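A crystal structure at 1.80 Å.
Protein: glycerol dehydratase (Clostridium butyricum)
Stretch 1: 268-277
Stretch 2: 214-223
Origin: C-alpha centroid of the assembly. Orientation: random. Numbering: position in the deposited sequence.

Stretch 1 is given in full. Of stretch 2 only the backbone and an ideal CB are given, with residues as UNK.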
# COMPACT_ATOMS: atom_id res chain seq x y z
N TRP A 268 -19.74 -26.65 -7.64
CA TRP A 268 -19.31 -26.09 -8.90
C TRP A 268 -19.36 -24.56 -8.94
O TRP A 268 -18.47 -23.94 -9.52
CB TRP A 268 -20.11 -26.66 -10.08
CG TRP A 268 -19.63 -26.12 -11.38
CD1 TRP A 268 -20.30 -25.25 -12.21
CD2 TRP A 268 -18.33 -26.30 -11.96
NE1 TRP A 268 -19.49 -24.88 -13.25
CE2 TRP A 268 -18.28 -25.51 -13.12
CE3 TRP A 268 -17.21 -27.05 -11.59
CZ2 TRP A 268 -17.13 -25.44 -13.93
CZ3 TRP A 268 -16.07 -26.99 -12.40
CH2 TRP A 268 -16.04 -26.19 -13.55
N PHE A 269 -20.38 -23.95 -8.34
CA PHE A 269 -20.44 -22.49 -8.34
C PHE A 269 -19.27 -21.91 -7.56
O PHE A 269 -18.68 -20.91 -7.96
CB PHE A 269 -21.77 -21.99 -7.75
CG PHE A 269 -22.90 -21.97 -8.74
CD1 PHE A 269 -22.76 -21.34 -9.98
CD2 PHE A 269 -24.12 -22.57 -8.44
CE1 PHE A 269 -23.81 -21.31 -10.90
CE2 PHE A 269 -25.18 -22.55 -9.35
CZ PHE A 269 -25.02 -21.92 -10.58
N ILE A 270 -18.93 -22.52 -6.43
CA ILE A 270 -17.80 -22.04 -5.65
C ILE A 270 -16.55 -22.11 -6.52
O ILE A 270 -15.82 -21.13 -6.69
CB ILE A 270 -17.56 -22.92 -4.40
CG1 ILE A 270 -18.72 -22.79 -3.42
CG2 ILE A 270 -16.25 -22.52 -3.72
CD1 ILE A 270 -18.70 -23.82 -2.32
N HIS A 271 -16.31 -23.29 -7.09
CA HIS A 271 -15.14 -23.52 -7.95
C HIS A 271 -15.12 -22.58 -9.15
O HIS A 271 -14.10 -21.97 -9.46
CB HIS A 271 -15.13 -24.97 -8.43
CG HIS A 271 -13.83 -25.40 -9.04
ND1 HIS A 271 -12.74 -25.79 -8.28
CD2 HIS A 271 -13.43 -25.48 -10.33
CE1 HIS A 271 -11.73 -26.09 -9.08
NE2 HIS A 271 -12.13 -25.91 -10.33
N ALA A 272 -16.26 -22.46 -9.83
CA ALA A 272 -16.34 -21.60 -11.00
C ALA A 272 -16.04 -20.13 -10.72
O ALA A 272 -15.25 -19.51 -11.43
CB ALA A 272 -17.73 -21.74 -11.65
N ILE A 273 -16.67 -19.57 -9.69
CA ILE A 273 -16.46 -18.17 -9.37
C ILE A 273 -15.01 -17.85 -9.00
O ILE A 273 -14.52 -16.76 -9.27
CB ILE A 273 -17.44 -17.71 -8.26
CG1 ILE A 273 -18.88 -17.92 -8.75
CG2 ILE A 273 -17.21 -16.24 -7.94
CD1 ILE A 273 -19.94 -17.71 -7.69
N ILE A 274 -14.31 -18.81 -8.39
CA ILE A 274 -12.91 -18.59 -8.05
C ILE A 274 -12.16 -18.30 -9.35
O ILE A 274 -11.31 -17.40 -9.41
CB ILE A 274 -12.28 -19.83 -7.38
CG1 ILE A 274 -12.84 -20.00 -5.96
CG2 ILE A 274 -10.77 -19.69 -7.35
CD1 ILE A 274 -12.35 -21.23 -5.24
N ASN A 275 -12.50 -19.06 -10.39
CA ASN A 275 -11.89 -18.94 -11.71
C ASN A 275 -12.31 -17.70 -12.50
O ASN A 275 -11.81 -17.46 -13.60
CB ASN A 275 -12.19 -20.21 -12.52
CG ASN A 275 -11.31 -21.38 -12.11
OD1 ASN A 275 -10.21 -21.54 -12.62
ND2 ASN A 275 -11.80 -22.20 -11.18
N ILE A 276 -13.24 -16.93 -11.95
CA ILE A 276 -13.69 -15.70 -12.60
C ILE A 276 -12.94 -14.54 -11.94
O ILE A 276 -12.54 -13.58 -12.59
CB ILE A 276 -15.22 -15.50 -12.44
CG1 ILE A 276 -15.96 -16.62 -13.16
CG2 ILE A 276 -15.62 -14.14 -13.01
CD1 ILE A 276 -17.47 -16.53 -13.08
N GLU A 277 -12.72 -14.64 -10.63
CA GLU A 277 -12.01 -13.60 -9.91
C GLU A 277 -10.55 -13.54 -10.35
O GLU A 277 -9.99 -12.45 -10.52
CB GLU A 277 -12.08 -13.85 -8.39
CG GLU A 277 -11.26 -12.86 -7.57
CD GLU A 277 -11.42 -13.06 -6.07
OE1 GLU A 277 -11.16 -14.18 -5.59
OE2 GLU A 277 -11.81 -12.09 -5.38
N UNK A 214 -22.29 -10.75 -4.64
CA UNK A 214 -22.22 -10.83 -6.09
C UNK A 214 -22.34 -12.29 -6.51
O UNK A 214 -22.94 -12.60 -7.55
CB UNK A 214 -20.92 -10.21 -6.61
N UNK A 215 -21.77 -13.19 -5.71
CA UNK A 215 -21.84 -14.62 -6.01
C UNK A 215 -23.31 -15.05 -5.99
O UNK A 215 -23.75 -15.79 -6.87
CB UNK A 215 -21.02 -15.44 -5.01
N UNK A 216 -24.04 -14.59 -4.98
CA UNK A 216 -25.46 -14.92 -4.84
C UNK A 216 -26.22 -14.45 -6.08
O UNK A 216 -27.07 -15.17 -6.60
CB UNK A 216 -26.05 -14.28 -3.58
N UNK A 217 -25.89 -13.26 -6.55
CA UNK A 217 -26.53 -12.69 -7.74
C UNK A 217 -26.23 -13.56 -8.96
O UNK A 217 -27.11 -13.82 -9.79
CB UNK A 217 -26.05 -11.26 -7.98
N UNK A 218 -24.98 -14.00 -9.07
CA UNK A 218 -24.54 -14.83 -10.19
C UNK A 218 -25.35 -16.12 -10.28
O UNK A 218 -25.83 -16.48 -11.36
CB UNK A 218 -23.05 -15.16 -10.05
N UNK A 219 -25.50 -16.80 -9.15
CA UNK A 219 -26.24 -18.05 -9.12
C UNK A 219 -27.71 -17.83 -9.49
O UNK A 219 -28.32 -18.65 -10.18
CB UNK A 219 -26.13 -18.69 -7.74
N UNK A 220 -28.27 -16.72 -9.04
CA UNK A 220 -29.66 -16.40 -9.35
C UNK A 220 -29.89 -16.16 -10.84
O UNK A 220 -30.99 -16.38 -11.35
CB UNK A 220 -30.10 -15.17 -8.56
N UNK A 221 -28.85 -15.71 -11.54
CA UNK A 221 -28.97 -15.47 -12.97
C UNK A 221 -29.15 -16.81 -13.69
O UNK A 221 -29.84 -16.87 -14.71
CB UNK A 221 -27.75 -14.72 -13.50
N UNK A 222 -28.53 -17.86 -13.17
CA UNK A 222 -28.67 -19.18 -13.78
C UNK A 222 -30.04 -19.77 -13.46
O UNK A 222 -30.62 -20.49 -14.27
CB UNK A 222 -27.56 -20.12 -13.30
N UNK A 223 -30.55 -19.45 -12.27
CA UNK A 223 -31.86 -19.94 -11.87
C UNK A 223 -32.91 -19.39 -12.83
O UNK A 223 -33.82 -20.11 -13.25
CB UNK A 223 -32.18 -19.54 -10.43

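Stretch 2 is a helix crossing the helix of stretch 1 at 115° between their N-to-C directions, with axes 11.2 Å apart at closest approach. The surface offered to it by Phe 269, Ile 273 and Ile 276 is apolar, so at the positions that face it, apolar side chains of fitting shape are favoured.

Position 214 has helical angles (-69/-36) and a CB that points toward stretch 1 yet finds nothing within 5.5 Å. Many helix-compatible residues would suit; it is Ala 214, too short to make contact.

At 215 the CB points sideways, but it already lies 3.7 Å from Ile 273 CD1. With that methyl so near, a small residue is the natural expectation, though a longer one turned aside is conceivable. The residue is Ala 215, whose CB packs on Ile 273 CD1 at 3.7 Å.

Positions 216 and 217 point away or lie out of reach, and stretch 1 sets no condition on them. They hold Ile 216 and Thr 217.

Position 218 points toward stretch 1, its ideal CB 4.7 Å from Ile 273 CD1. The room beyond, bordered by Phe 269, Ile 273 and Ile 276, suits a long aliphatic or aromatic side chain. It is Tyr 218, with chi1 t. The ring meets all three: Tyr 218 CD2 is 4.0 Å from Ile 273 CG1, Tyr 218 CE2 is 4.4 Å from Phe 269 CD1, and Tyr 218 CZ is 4.0 Å from Ile 276 CD1.

At 219 the CB points sideways, 4.3 Å from Phe 269 CE2. A compact, branched aliphatic residue could spread over that ring; Ala, Ile or Leu are also reasonable candidates. Val 219 does so with both methyls: CG1 is 3.5 Å from Phe 269 CE2, while CG2 sits over one face, 3.8 Å from the centroid of the Phe 269 ring and 15° off its normal, a CH-pi contact.

Positions 220 and 221, away and out of reach, are free to be polar. Asn 220 and Arg 221 occupy them, the latter's guanidinium hydrogen-bonded elsewhere in the structure.

Position 222 points toward stretch 1, its CB 4.1 Å from Phe 269 CZ. An apolar or aromatic residue would suit it. Tyr 222 places CD1 at the edge of the Phe 269 ring, 3.8 Å from Phe 269 CE1; the ring planes meet obliquely at 56°. Tyr 222 OH donates a 3.0 Å hydrogen bond to Tyr 218 OH, one helical turn away, so two contact residues brace each other.

Position 223 points sideways with nothing of stretch 1 within 5.5 Å of its CB, so stretch 1 leaves the choice open to most helix-compatible residues; it is Ala 223, which makes no contact.

Stretch 2 214-223: AAITYVNRYA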
# COMPACT_ATOMS: atom_id res chain seq x y z
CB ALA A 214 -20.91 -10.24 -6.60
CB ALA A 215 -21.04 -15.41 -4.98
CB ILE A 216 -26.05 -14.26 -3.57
CG1 ILE A 216 -25.42 -14.90 -2.33
CG2 ILE A 216 -27.56 -14.43 -3.55
CD1 ILE A 216 -25.87 -14.27 -1.02
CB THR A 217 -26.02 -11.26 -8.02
OG1 THR A 217 -26.34 -10.41 -6.92
CG2 THR A 217 -26.65 -10.70 -9.29
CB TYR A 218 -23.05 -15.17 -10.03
CG TYR A 218 -22.45 -15.87 -11.23
CD1 TYR A 218 -22.35 -15.21 -12.46
CD2 TYR A 218 -21.99 -17.18 -11.14
CE1 TYR A 218 -21.81 -15.85 -13.57
CE2 TYR A 218 -21.44 -17.83 -12.25
CZ TYR A 218 -21.36 -17.16 -13.46
OH TYR A 218 -20.84 -17.79 -14.57
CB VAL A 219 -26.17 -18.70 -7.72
CG1 VAL A 219 -26.96 -19.99 -7.69
CG2 VAL A 219 -24.70 -18.97 -7.36
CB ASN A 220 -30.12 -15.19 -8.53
CG ASN A 220 -30.53 -15.57 -7.13
OD1 ASN A 220 -30.38 -14.79 -6.18
ND2 ASN A 220 -31.07 -16.78 -6.98
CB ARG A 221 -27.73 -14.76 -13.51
CG ARG A 221 -27.59 -13.31 -13.04
CD ARG A 221 -26.37 -12.65 -13.66
NE ARG A 221 -26.48 -12.57 -15.12
CZ ARG A 221 -25.45 -12.43 -15.94
NH1 ARG A 221 -24.21 -12.35 -15.45
NH2 ARG A 221 -25.64 -12.38 -17.25
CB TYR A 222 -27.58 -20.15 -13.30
CG TYR A 222 -26.28 -20.00 -14.04
CD1 TYR A 222 -25.30 -19.10 -13.61
CD2 TYR A 222 -26.04 -20.72 -15.22
CE1 TYR A 222 -24.13 -18.92 -14.33
CE2 TYR A 222 -24.86 -20.54 -15.95
CZ TYR A 222 -23.91 -19.64 -15.49
OH TYR A 222 -22.76 -19.44 -16.20
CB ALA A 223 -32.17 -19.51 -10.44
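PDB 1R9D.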